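Local coordinates for protein AimR transcriptional regulator (PDB 5ZVV) that activates transcription of the aimX locus as a homodimer in the phage lysis-lysogeny switch, and is turned into an inactive monomer by the arbitrium peptide, at residues Ile200-Leu208 against Lys353-Gln361; Asn275-Tyr286 against Leu296-Gln304. All coordinates share one frame; numbering follows the deposited sequence.

Contact 1: residues Ile200-Leu208 against Lys353-Gln361; sequences ISLNENSLL and KSDDKYFIQ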
loop_
_atom_site.group_PDB
_atom_site.type_symbol
_atom_site.label_atom_id
_atom_site.label_comp_id
_atom_site.label_asym_id
_atom_site.label_seq_id
_atom_site.Cartn_x
_atom_site.Cartn_y
_atom_site.Cartn_z
ATOM N N ILE A 200 -12.870 -1.924 6.601
ATOM C CA ILE A 200 -11.598 -1.312 6.982
ATOM C C ILE A 200 -11.510 -1.174 8.497
ATOM O O ILE A 200 -10.504 -1.540 9.118
ATOM C CB ILE A 200 -11.421 0.053 6.294
ATOM C CG1 ILE A 200 -11.238 -0.114 4.786
ATOM C CG2 ILE A 200 -10.241 0.798 6.895
ATOM C CD1 ILE A 200 -11.132 1.204 4.049
ATOM N N SER A 201 -12.573 -0.653 9.114
ATOM C CA SER A 201 -12.557 -0.413 10.551
ATOM C C SER A 201 -12.492 -1.717 11.329
ATOM O O SER A 201 -11.764 -1.813 12.324
ATOM C CB SER A 201 -13.786 0.396 10.960
ATOM O OG SER A 201 -13.811 1.640 10.280
ATOM N N LEU A 202 -13.246 -2.731 10.896
ATOM C CA LEU A 202 -13.185 -4.022 11.573
ATOM C C LEU A 202 -11.788 -4.620 11.488
ATOM O O LEU A 202 -11.297 -5.211 12.458
ATOM C CB LEU A 202 -14.219 -4.981 10.978
ATOM C CG LEU A 202 -14.336 -6.380 11.593
ATOM C CD1 LEU A 202 -15.768 -6.857 11.503
ATOM C CD2 LEU A 202 -13.420 -7.385 10.898
ATOM N N ASN A 203 -11.131 -4.481 10.334
ATOM C CA ASN A 203 -9.803 -5.062 10.177
ATOM C C ASN A 203 -8.795 -4.424 11.124
ATOM O O ASN A 203 -7.843 -5.088 11.555
ATOM C CB ASN A 203 -9.336 -4.924 8.730
ATOM C CG ASN A 203 -8.062 -5.697 8.455
ATOM O OD1 ASN A 203 -8.070 -6.927 8.406
ATOM N ND2 ASN A 203 -6.961 -4.980 8.267
ATOM N N GLU A 204 -8.985 -3.150 11.461
ATOM C CA GLU A 204 -8.106 -2.438 12.379
ATOM C C GLU A 204 -8.528 -2.584 13.832
ATOM O O GLU A 204 -7.979 -1.889 14.694
ATOM C CB GLU A 204 -8.049 -0.954 12.009
ATOM C CG GLU A 204 -7.413 -0.673 10.665
ATOM C CD GLU A 204 -7.676 0.739 10.189
ATOM O OE1 GLU A 204 -8.366 1.488 10.913
ATOM O OE2 GLU A 204 -7.195 1.099 9.094
ATOM N N ASN A 205 -9.486 -3.466 14.120
ATOM C CA ASN A 205 -10.007 -3.668 15.473
ATOM C C ASN A 205 -10.612 -2.383 16.038
ATOM O O ASN A 205 -10.519 -2.110 17.237
ATOM C CB ASN A 205 -8.927 -4.222 16.411
ATOM C CG ASN A 205 -9.508 -4.867 17.658
ATOM O OD1 ASN A 205 -10.580 -5.469 17.617
ATOM N ND2 ASN A 205 -8.803 -4.734 18.776
ATOM N N SER A 206 -11.230 -1.580 15.174
ATOM C CA SER A 206 -11.983 -0.396 15.589
ATOM C C SER A 206 -13.459 -0.770 15.506
ATOM O O SER A 206 -14.128 -0.536 14.498
ATOM C CB SER A 206 -11.641 0.806 14.715
ATOM O OG SER A 206 -12.298 1.974 15.178
ATOM N N LEU A 207 -13.970 -1.355 16.590
ATOM C CA LEU A 207 -15.279 -1.998 16.536
ATOM C C LEU A 207 -16.406 -0.976 16.459
ATOM O O LEU A 207 -17.359 -1.159 15.692
ATOM C CB LEU A 207 -15.458 -2.916 17.745
ATOM C CG LEU A 207 -14.335 -3.928 17.990
ATOM C CD1 LEU A 207 -14.694 -4.880 19.127
ATOM C CD2 LEU A 207 -14.004 -4.701 16.721
ATOM N N LEU A 208 -16.320 0.102 17.244
ATOM C CA LEU A 208 -17.380 1.106 17.230
ATOM C C LEU A 208 -17.490 1.769 15.865
ATOM O O LEU A 208 -18.595 2.018 15.373
ATOM C CB LEU A 208 -17.128 2.157 18.314
ATOM C CG LEU A 208 -17.120 1.667 19.762
ATOM C CD1 LEU A 208 -16.873 2.827 20.716
ATOM C CD2 LEU A 208 -18.422 0.955 20.098
ATOM N N LYS A 353 1.174 -11.111 9.282
ATOM C CA LYS A 353 1.483 -10.958 7.863
ATOM C C LYS A 353 0.254 -10.569 7.053
ATOM O O LYS A 353 0.380 -9.896 6.023
ATOM C CB LYS A 353 2.092 -12.246 7.309
ATOM C CG LYS A 353 3.544 -12.472 7.692
ATOM C CD LYS A 353 4.092 -13.710 7.001
ATOM C CE LYS A 353 5.544 -13.969 7.367
ATOM N NZ LYS A 353 6.066 -15.191 6.691
ATOM N N SER A 354 -0.933 -10.978 7.492
ATOM C CA SER A 354 -2.171 -10.622 6.815
ATOM C C SER A 354 -2.793 -9.347 7.369
ATOM O O SER A 354 -3.908 -8.995 6.970
ATOM C CB SER A 354 -3.176 -11.776 6.897
ATOM O OG SER A 354 -3.499 -12.090 8.240
ATOM N N ASP A 355 -2.099 -8.654 8.274
ATOM C CA ASP A 355 -2.542 -7.358 8.791
ATOM C C ASP A 355 -3.915 -7.470 9.454
ATOM O O ASP A 355 -4.765 -6.586 9.324
ATOM C CB ASP A 355 -2.548 -6.300 7.683
ATOM C CG ASP A 355 -2.548 -4.882 8.224
ATOM O OD1 ASP A 355 -2.398 -4.706 9.452
ATOM O OD2 ASP A 355 -2.698 -3.941 7.413
ATOM N N ASP A 356 -4.135 -8.574 10.162
ATOM C CA ASP A 356 -5.398 -8.843 10.847
ATOM C C ASP A 356 -5.204 -8.506 12.321
ATOM O O ASP A 356 -4.585 -9.268 13.067
ATOM C CB ASP A 356 -5.820 -10.297 10.648
ATOM C CG ASP A 356 -7.254 -10.564 11.090
ATOM O OD1 ASP A 356 -7.762 -9.849 11.980
ATOM O OD2 ASP A 356 -7.876 -11.501 10.545
ATOM N N LYS A 357 -5.737 -7.361 12.737
ATOM C CA LYS A 357 -5.630 -6.907 14.117
ATOM C C LYS A 357 -6.812 -7.340 14.973
ATOM O O LYS A 357 -6.901 -6.932 16.136
ATOM C CB LYS A 357 -5.492 -5.382 14.162
ATOM C CG LYS A 357 -4.298 -4.846 13.385
ATOM C CD LYS A 357 -4.172 -3.336 13.506
ATOM C CE LYS A 357 -2.986 -2.820 12.696
ATOM N NZ LYS A 357 -2.766 -1.356 12.877
ATOM N N TYR A 358 -7.717 -8.156 14.431
ATOM C CA TYR A 358 -8.903 -8.596 15.159
ATOM C C TYR A 358 -8.792 -10.049 15.613
ATOM O O TYR A 358 -8.881 -10.333 16.809
ATOM C CB TYR A 358 -10.157 -8.399 14.297
ATOM C CG TYR A 358 -11.447 -8.682 15.037
ATOM C CD1 TYR A 358 -11.828 -7.906 16.122
ATOM C CD2 TYR A 358 -12.283 -9.723 14.650
ATOM C CE1 TYR A 358 -13.000 -8.157 16.805
ATOM C CE2 TYR A 358 -13.463 -9.979 15.329
ATOM C CZ TYR A 358 -13.813 -9.192 16.405
ATOM O OH TYR A 358 -14.980 -9.437 17.088
ATOM N N PHE A 359 -8.596 -10.980 14.677
ATOM C CA PHE A 359 -8.581 -12.392 15.036
ATOM C C PHE A 359 -7.254 -12.851 15.625
ATOM O O PHE A 359 -7.160 -14.000 16.074
ATOM C CB PHE A 359 -8.939 -13.249 13.819
ATOM C CG PHE A 359 -10.358 -13.074 13.365
ATOM C CD1 PHE A 359 -11.399 -13.658 14.067
ATOM C CD2 PHE A 359 -10.653 -12.318 12.243
ATOM C CE1 PHE A 359 -12.706 -13.496 13.659
ATOM C CE2 PHE A 359 -11.957 -12.152 11.828
ATOM C CZ PHE A 359 -12.987 -12.741 12.537
ATOM N N ILE A 360 -6.237 -11.984 15.657
ATOM C CA ILE A 360 -4.978 -12.343 16.297
ATOM C C ILE A 360 -5.173 -12.609 17.783
ATOM O O ILE A 360 -4.322 -13.239 18.422
ATOM C CB ILE A 360 -3.924 -11.239 16.057
ATOM C CG1 ILE A 360 -2.529 -11.725 16.462
ATOM C CG2 ILE A 360 -4.296 -9.967 16.809
ATOM C CD1 ILE A 360 -1.427 -10.742 16.153
ATOM N N GLN A 361 -6.287 -12.157 18.355
ATOM C CA GLN A 361 -6.552 -12.453 19.754
ATOM C C GLN A 361 -6.864 -13.924 19.981
ATOM O O GLN A 361 -6.779 -14.388 21.122
ATOM C CB GLN A 361 -7.699 -11.584 20.274
ATOM C CG GLN A 361 -9.023 -11.789 19.562
ATOM C CD GLN A 361 -10.088 -10.815 20.031
ATOM O OE1 GLN A 361 -10.555 -10.887 21.169
ATOM N NE2 GLN A 361 -10.472 -9.890 19.157
#

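Contact 2: residues Asn275-Tyr286 against Leu296-Gln304; sequences NIWKKENQWVNY and LRAFYYINQ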
loop_
_atom_site.group_PDB
_atom_site.type_symbol
_atom_site.label_atom_id
_atom_site.label_comp_id
_atom_site.label_asym_id
_atom_site.label_seq_id
_atom_site.Cartn_x
_atom_site.Cartn_y
_atom_site.Cartn_z
ATOM N N ASN A 275 -18.596 -22.365 17.660
ATOM C CA ASN A 275 -17.352 -23.049 18.004
ATOM C C ASN A 275 -16.547 -22.247 19.016
ATOM O O ASN A 275 -15.988 -22.810 19.965
ATOM C CB ASN A 275 -16.518 -23.295 16.748
ATOM C CG ASN A 275 -17.059 -24.422 15.902
ATOM O OD1 ASN A 275 -17.834 -25.255 16.374
ATOM N ND2 ASN A 275 -16.646 -24.460 14.643
ATOM N N ILE A 276 -16.479 -20.926 18.827
ATOM C CA ILE A 276 -15.734 -20.063 19.742
ATOM C C ILE A 276 -16.318 -20.148 21.145
ATOM O O ILE A 276 -15.591 -20.304 22.133
ATOM C CB ILE A 276 -15.726 -18.614 19.222
ATOM C CG1 ILE A 276 -14.736 -18.461 18.070
ATOM C CG2 ILE A 276 -15.393 -17.631 20.343
ATOM C CD1 ILE A 276 -13.317 -18.759 18.466
ATOM N N TRP A 277 -17.639 -20.050 21.254
ATOM C CA TRP A 277 -18.285 -20.034 22.559
ATOM C C TRP A 277 -18.728 -21.415 23.022
ATOM O O TRP A 277 -19.355 -21.523 24.082
ATOM C CB TRP A 277 -19.476 -19.076 22.539
ATOM C CG TRP A 277 -19.056 -17.653 22.357
ATOM C CD1 TRP A 277 -18.766 -17.028 21.180
ATOM C CD2 TRP A 277 -18.866 -16.678 23.387
ATOM N NE1 TRP A 277 -18.414 -15.721 21.411
ATOM C CE2 TRP A 277 -18.465 -15.481 22.759
ATOM C CE3 TRP A 277 -18.997 -16.699 24.778
ATOM C CZ2 TRP A 277 -18.194 -14.316 23.476
ATOM C CZ3 TRP A 277 -18.729 -15.539 25.489
ATOM C CH2 TRP A 277 -18.331 -14.367 24.836
ATOM N N LYS A 278 -18.398 -22.463 22.266
ATOM C CA LYS A 278 -18.795 -23.835 22.575
ATOM C C LYS A 278 -20.294 -23.917 22.855
ATOM O O LYS A 278 -20.744 -24.482 23.854
ATOM C CB LYS A 278 -17.965 -24.394 23.731
ATOM C CG LYS A 278 -16.476 -24.413 23.406
ATOM C CD LYS A 278 -15.628 -25.024 24.506
ATOM C CE LYS A 278 -14.146 -24.858 24.181
ATOM N NZ LYS A 278 -13.254 -25.420 25.231
ATOM N N LYS A 279 -21.069 -23.330 21.948
ATOM C CA LYS A 279 -22.520 -23.396 21.969
ATOM C C LYS A 279 -23.013 -24.402 20.933
ATOM O O LYS A 279 -22.247 -24.916 20.113
ATOM C CB LYS A 279 -23.121 -22.014 21.702
ATOM C CG LYS A 279 -22.654 -20.946 22.674
ATOM C CD LYS A 279 -23.222 -21.178 24.062
ATOM C CE LYS A 279 -22.608 -20.228 25.072
ATOM N NZ LYS A 279 -23.212 -20.401 26.416
ATOM N N GLU A 280 -24.315 -24.676 20.978
ATOM C CA GLU A 280 -24.917 -25.635 20.060
ATOM C C GLU A 280 -24.718 -25.181 18.617
ATOM O O GLU A 280 -25.179 -24.107 18.222
ATOM C CB GLU A 280 -26.401 -25.800 20.378
ATOM C CG GLU A 280 -27.119 -26.827 19.522
ATOM C CD GLU A 280 -28.530 -27.101 20.005
ATOM O OE1 GLU A 280 -28.721 -27.268 21.230
ATOM O OE2 GLU A 280 -29.451 -27.143 19.162
ATOM N N ASN A 281 -24.023 -26.002 17.835
ATOM C CA ASN A 281 -23.620 -25.664 16.474
ATOM C C ASN A 281 -24.516 -26.412 15.494
ATOM O O ASN A 281 -24.390 -27.631 15.334
ATOM C CB ASN A 281 -22.150 -26.012 16.248
ATOM C CG ASN A 281 -21.585 -25.388 14.984
ATOM O OD1 ASN A 281 -22.321 -25.029 14.064
ATOM N ND2 ASN A 281 -20.266 -25.251 14.937
ATOM N N GLN A 282 -25.408 -25.680 14.833
ATOM C CA GLN A 282 -26.262 -26.236 13.795
ATOM C C GLN A 282 -25.743 -25.962 12.393
ATOM O O GLN A 282 -26.386 -26.370 11.423
ATOM C CB GLN A 282 -27.679 -25.673 13.914
ATOM C CG GLN A 282 -28.315 -25.827 15.276
ATOM C CD GLN A 282 -29.643 -25.109 15.360
ATOM O OE1 GLN A 282 -29.898 -24.166 14.611
ATOM N NE2 GLN A 282 -30.503 -25.557 16.267
ATOM N N TRP A 283 -24.598 -25.291 12.260
ATOM C CA TRP A 283 -24.177 -24.727 10.983
ATOM C C TRP A 283 -22.890 -25.345 10.454
ATOM O O TRP A 283 -22.242 -24.762 9.580
ATOM C CB TRP A 283 -24.030 -23.212 11.115
ATOM C CG TRP A 283 -25.266 -22.566 11.654
ATOM C CD1 TRP A 283 -26.359 -22.166 10.944
ATOM C CD2 TRP A 283 -25.546 -22.271 13.024
ATOM N NE1 TRP A 283 -27.301 -21.634 11.788
ATOM C CE2 TRP A 283 -26.824 -21.684 13.072
ATOM C CE3 TRP A 283 -24.837 -22.442 14.217
ATOM C CZ2 TRP A 283 -27.409 -21.264 14.265
ATOM C CZ3 TRP A 283 -25.418 -22.024 15.400
ATOM C CH2 TRP A 283 -26.691 -21.443 15.415
ATOM N N VAL A 284 -22.504 -26.514 10.964
ATOM C CA VAL A 284 -21.354 -27.221 10.418
ATOM C C VAL A 284 -21.642 -27.583 8.967
ATOM O O VAL A 284 -22.669 -28.195 8.655
ATOM C CB VAL A 284 -21.039 -28.473 11.250
ATOM C CG1 VAL A 284 -19.844 -29.214 10.664
ATOM C CG2 VAL A 284 -20.789 -28.097 12.700
ATOM N N ASN A 285 -20.740 -27.193 8.072
ATOM C CA ASN A 285 -20.891 -27.483 6.650
ATOM C C ASN A 285 -20.220 -28.819 6.355
ATOM O O ASN A 285 -18.990 -28.929 6.407
ATOM C CB ASN A 285 -20.287 -26.364 5.806
ATOM C CG ASN A 285 -20.720 -26.426 4.348
ATOM O OD1 ASN A 285 -20.893 -27.504 3.778
ATOM N ND2 ASN A 285 -20.890 -25.260 3.738
ATOM N N TYR A 286 -21.028 -29.835 6.052
ATOM C CA TYR A 286 -20.537 -31.166 5.723
ATOM C C TYR A 286 -20.425 -31.403 4.223
ATOM O O TYR A 286 -19.945 -32.463 3.811
ATOM C CB TYR A 286 -21.453 -32.229 6.339
ATOM C CG TYR A 286 -21.470 -32.236 7.854
ATOM C CD1 TYR A 286 -20.499 -32.921 8.573
ATOM C CD2 TYR A 286 -22.461 -31.566 8.566
ATOM C CE1 TYR A 286 -20.509 -32.937 9.958
ATOM C CE2 TYR A 286 -22.480 -31.576 9.954
ATOM C CZ TYR A 286 -21.500 -32.265 10.645
ATOM O OH TYR A 286 -21.503 -32.284 12.023
ATOM N N LEU A 296 -13.679 -24.615 9.628
ATOM C CA LEU A 296 -14.720 -24.535 10.648
ATOM C C LEU A 296 -15.181 -25.921 11.076
ATOM O O LEU A 296 -15.442 -26.159 12.262
ATOM C CB LEU A 296 -15.892 -23.709 10.124
ATOM C CG LEU A 296 -15.538 -22.233 9.944
ATOM C CD1 LEU A 296 -16.696 -21.447 9.355
ATOM C CD2 LEU A 296 -15.115 -21.652 11.278
ATOM N N ARG A 297 -15.282 -26.851 10.122
ATOM C CA ARG A 297 -15.662 -28.220 10.457
ATOM C C ARG A 297 -14.604 -28.887 11.331
ATOM O O ARG A 297 -14.937 -29.604 12.284
ATOM C CB ARG A 297 -15.894 -29.019 9.174
ATOM C CG ARG A 297 -16.282 -30.471 9.384
ATOM C CD ARG A 297 -16.513 -31.162 8.051
ATOM N NE ARG A 297 -16.820 -32.577 8.220
ATOM C CZ ARG A 297 -16.994 -33.431 7.217
ATOM N NH1 ARG A 297 -16.889 -33.015 5.960
ATOM N NH2 ARG A 297 -17.270 -34.702 7.472
ATOM N N ALA A 298 -13.325 -28.659 11.025
ATOM C CA ALA A 298 -12.262 -29.196 11.869
ATOM C C ALA A 298 -12.295 -28.565 13.256
ATOM O O ALA A 298 -12.042 -29.240 14.259
ATOM C CB ALA A 298 -10.902 -28.980 11.205
ATOM N N PHE A 299 -12.600 -27.269 13.328
ATOM C CA PHE A 299 -12.800 -26.603 14.613
ATOM C C PHE A 299 -13.879 -27.312 15.427
ATOM O O PHE A 299 -13.672 -27.655 16.599
ATOM C CB PHE A 299 -13.170 -25.139 14.357
ATOM C CG PHE A 299 -13.035 -24.231 15.554
ATOM C CD1 PHE A 299 -12.622 -24.713 16.786
ATOM C CD2 PHE A 299 -13.333 -22.882 15.435
ATOM C CE1 PHE A 299 -12.508 -23.863 17.878
ATOM C CE2 PHE A 299 -13.221 -22.027 16.523
ATOM C CZ PHE A 299 -12.808 -22.521 17.745
ATOM N N TYR A 300 -15.040 -27.549 14.807
ATOM C CA TYR A 300 -16.132 -28.250 15.477
ATOM C C TYR A 300 -15.699 -29.633 15.954
ATOM O O TYR A 300 -15.994 -30.029 17.090
ATOM C CB TYR A 300 -17.325 -28.347 14.526
ATOM C CG TYR A 300 -18.461 -29.216 15.009
ATOM C CD1 TYR A 300 -19.343 -28.763 15.983
ATOM C CD2 TYR A 300 -18.671 -30.480 14.469
ATOM C CE1 TYR A 300 -20.390 -29.550 16.418
ATOM C CE2 TYR A 300 -19.715 -31.274 14.898
ATOM C CZ TYR A 300 -20.573 -30.803 15.872
ATOM O OH TYR A 300 -21.617 -31.592 16.304
ATOM N N TYR A 301 -14.988 -30.378 15.101
ATOM C CA TYR A 301 -14.475 -31.682 15.509
ATOM C C TYR A 301 -13.552 -31.562 16.717
ATOM O O TYR A 301 -13.639 -32.364 17.655
ATOM C CB TYR A 301 -13.745 -32.347 14.343
ATOM C CG TYR A 301 -14.653 -32.946 13.294
ATOM C CD1 TYR A 301 -15.975 -33.260 13.585
ATOM C CD2 TYR A 301 -14.184 -33.207 12.014
ATOM C CE1 TYR A 301 -16.806 -33.813 12.627
ATOM C CE2 TYR A 301 -15.004 -33.758 11.051
ATOM C CZ TYR A 301 -16.313 -34.062 11.360
ATOM O OH TYR A 301 -17.131 -34.614 10.396
ATOM N N ILE A 302 -12.662 -30.564 16.709
ATOM C CA ILE A 302 -11.751 -30.351 17.833
ATOM C C ILE A 302 -12.538 -30.127 19.115
ATOM O O ILE A 302 -12.218 -30.687 20.171
ATOM C CB ILE A 302 -10.809 -29.168 17.545
ATOM C CG1 ILE A 302 -9.810 -29.521 16.444
ATOM C CG2 ILE A 302 -10.088 -28.738 18.814
ATOM C CD1 ILE A 302 -9.062 -28.319 15.907
ATOM N N ASN A 303 -13.579 -29.295 19.045
ATOM C CA ASN A 303 -14.391 -29.051 20.231
ATOM C C ASN A 303 -15.079 -30.325 20.707
ATOM O O ASN A 303 -15.170 -30.572 21.915
ATOM C CB ASN A 303 -15.418 -27.955 19.952
ATOM C CG ASN A 303 -14.801 -26.571 19.955
ATOM O OD1 ASN A 303 -13.689 -26.379 20.448
ATOM N ND2 ASN A 303 -15.522 -25.600 19.411
ATOM N N GLN A 304 -15.559 -31.151 19.778
ATOM C CA GLN A 304 -16.233 -32.385 20.168
ATOM C C GLN A 304 -15.274 -33.534 20.462
ATOM O O GLN A 304 -15.736 -34.643 20.752
ATOM C CB GLN A 304 -17.228 -32.806 19.085
ATOM C CG GLN A 304 -18.484 -31.954 19.051
ATOM C CD GLN A 304 -19.723 -32.760 18.710
ATOM O OE1 GLN A 304 -19.848 -33.295 17.607
ATOM N NE2 GLN A 304 -20.645 -32.861 19.664
HETATM O O HOH W 1 -17.993 -26.362 18.638
HETATM O O HOH W 2 -17.142 -30.312 4.521
#

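Contact 1: residues Ile200-Leu208 against Lys353-Gln361
Asn203 swings CG opposite its backbone N (chi1 -171°), which carries the amide from the last turn of helix 184-203 to the backbone of 353-361; the same choice at Tyr358 (chi1 -173°) lays the phenol ring beside Asn205 and Leu207. Asn203 then works with both its side chain and its main chain. Its ND2 donates to Asp355 O at 2.9 Å, meeting that carbonyl nearly end-on although the oxygen is tilted from the amide plane. Its own carbonyl O takes a weak bond from Lys357 N at 3.3 Å. Both segments leave a helix by a Schellman motif, with Asn205 and Asp355 as the positive-phi residues, so the contact joins two helix C-termini.

At the ring, Asn205 OD1 sits by the edge, 3.1 Å from Tyr358 CD1, with amide and ring planes 51° apart. Leu207 CD2 reaches Tyr358 CE1 at 3.6 Å, crossing the tyrosine side chain roughly at right angles. Asn205 CB packs 3.4 Å from Lys357 O. The loop behind is shaped by Asp356, whose OD1 accepts from Tyr358 N, an Asx turn, and from Phe359 N, which extends it to an Asx motif, while OD2 is held by Asn325. Tyr358 CD2 lies over the centre of the Phe359 ring.

Glu204 has its carboxylate in a salt bridge with Lys169. Phe165 of helix 165-173 touches both Asn203 and Asp355, and Phe240 meets the Tyr358 ring edge-to-face, so the turn after helix 184-203 and the loop joining helices 341-353 and 361-369 meet next to helix 165-173, in an all-helical chain consistent with its TPR-clan family.

Contact 2: residues Asn275-Tyr286 against Leu296-Gln304
Asn275 fits as a knob into a hole formed by Leu296, Phe299, Tyr300 and Asn303, and this is the tightly packed part of the contact. Its CB stands over one face of the Phe299 ring, 3.6 Å from the centroid, in a CH-pi contact, while Ile276 CD1 touches the edge of the same ring. With CG anti to the carbonyl carbon (chi1 -75°), the amide reaches along helix 291-304: ND2 makes a weak bond to Leu296 O at 3.2 Å, and OD1 lies at the edge of the Tyr300 ring. The same oxygen accepts from Asn281 ND2 at 2.8 Å, the donor standing above the carbonyl plane. The backbone joins in, since Asn303 ND2 donates to Asn275 O at 2.9 Å. The Tyr300 ring is sandwiched: Val284 CG2 covers one face, 3.6 Å from the centroid and 16° off the normal, and Gln304 CG the opposite one.

Beyond Val284 the packing gives way to a more polar, outward-facing side. The exposed Tyr286 ring sets CD1 over one face of the Arg297 guanidinium, 3.7 Å from NE, with the two planes 68° apart. Arg297 is held side-on, its NE and NH2 both donating in plane to Tyr301 OH; a water links its NH1 to Asn285 O. At the other end the exposed Lys278 brings only its CE near Asn303 OD1, at 4.1 Å.

The contact joins the end of helix 260-277 and the chain leaving it to the next helix, 291-304; residues 278-286 run back alongside that helix in the opposite direction, Asn275 lying nearest Tyr300 and Val284 nearest Arg297. Tyr333 and Leu336 of helix 324-338 touch Phe299, and helix 307-318 packs against Arg297 and Tyr301.

Overall arrangement
Contact 1 joins segments 145 residues apart, whereas contact 2 is local, between one helix end with its loop and the next helix, within the span contact 1 brings together. Both are partly buried, but contact 2 lies farther from the chain centre (about 25 Å against 17 Å, centre to centre) and buries more area, 592 against 403 Å². Contact 1 brings a helix end and its turn against a loop, side chains meeting backbone carbonyls beside one tyrosine ring; contact 2 packs side chains on a helix face. They do not touch (nearest atoms about 7 Å apart). Ile239 lies between them: Tyr358 and Phe359 touch it, and Trp277, at contact 2's helix end, donates NE1 to its carbonyl.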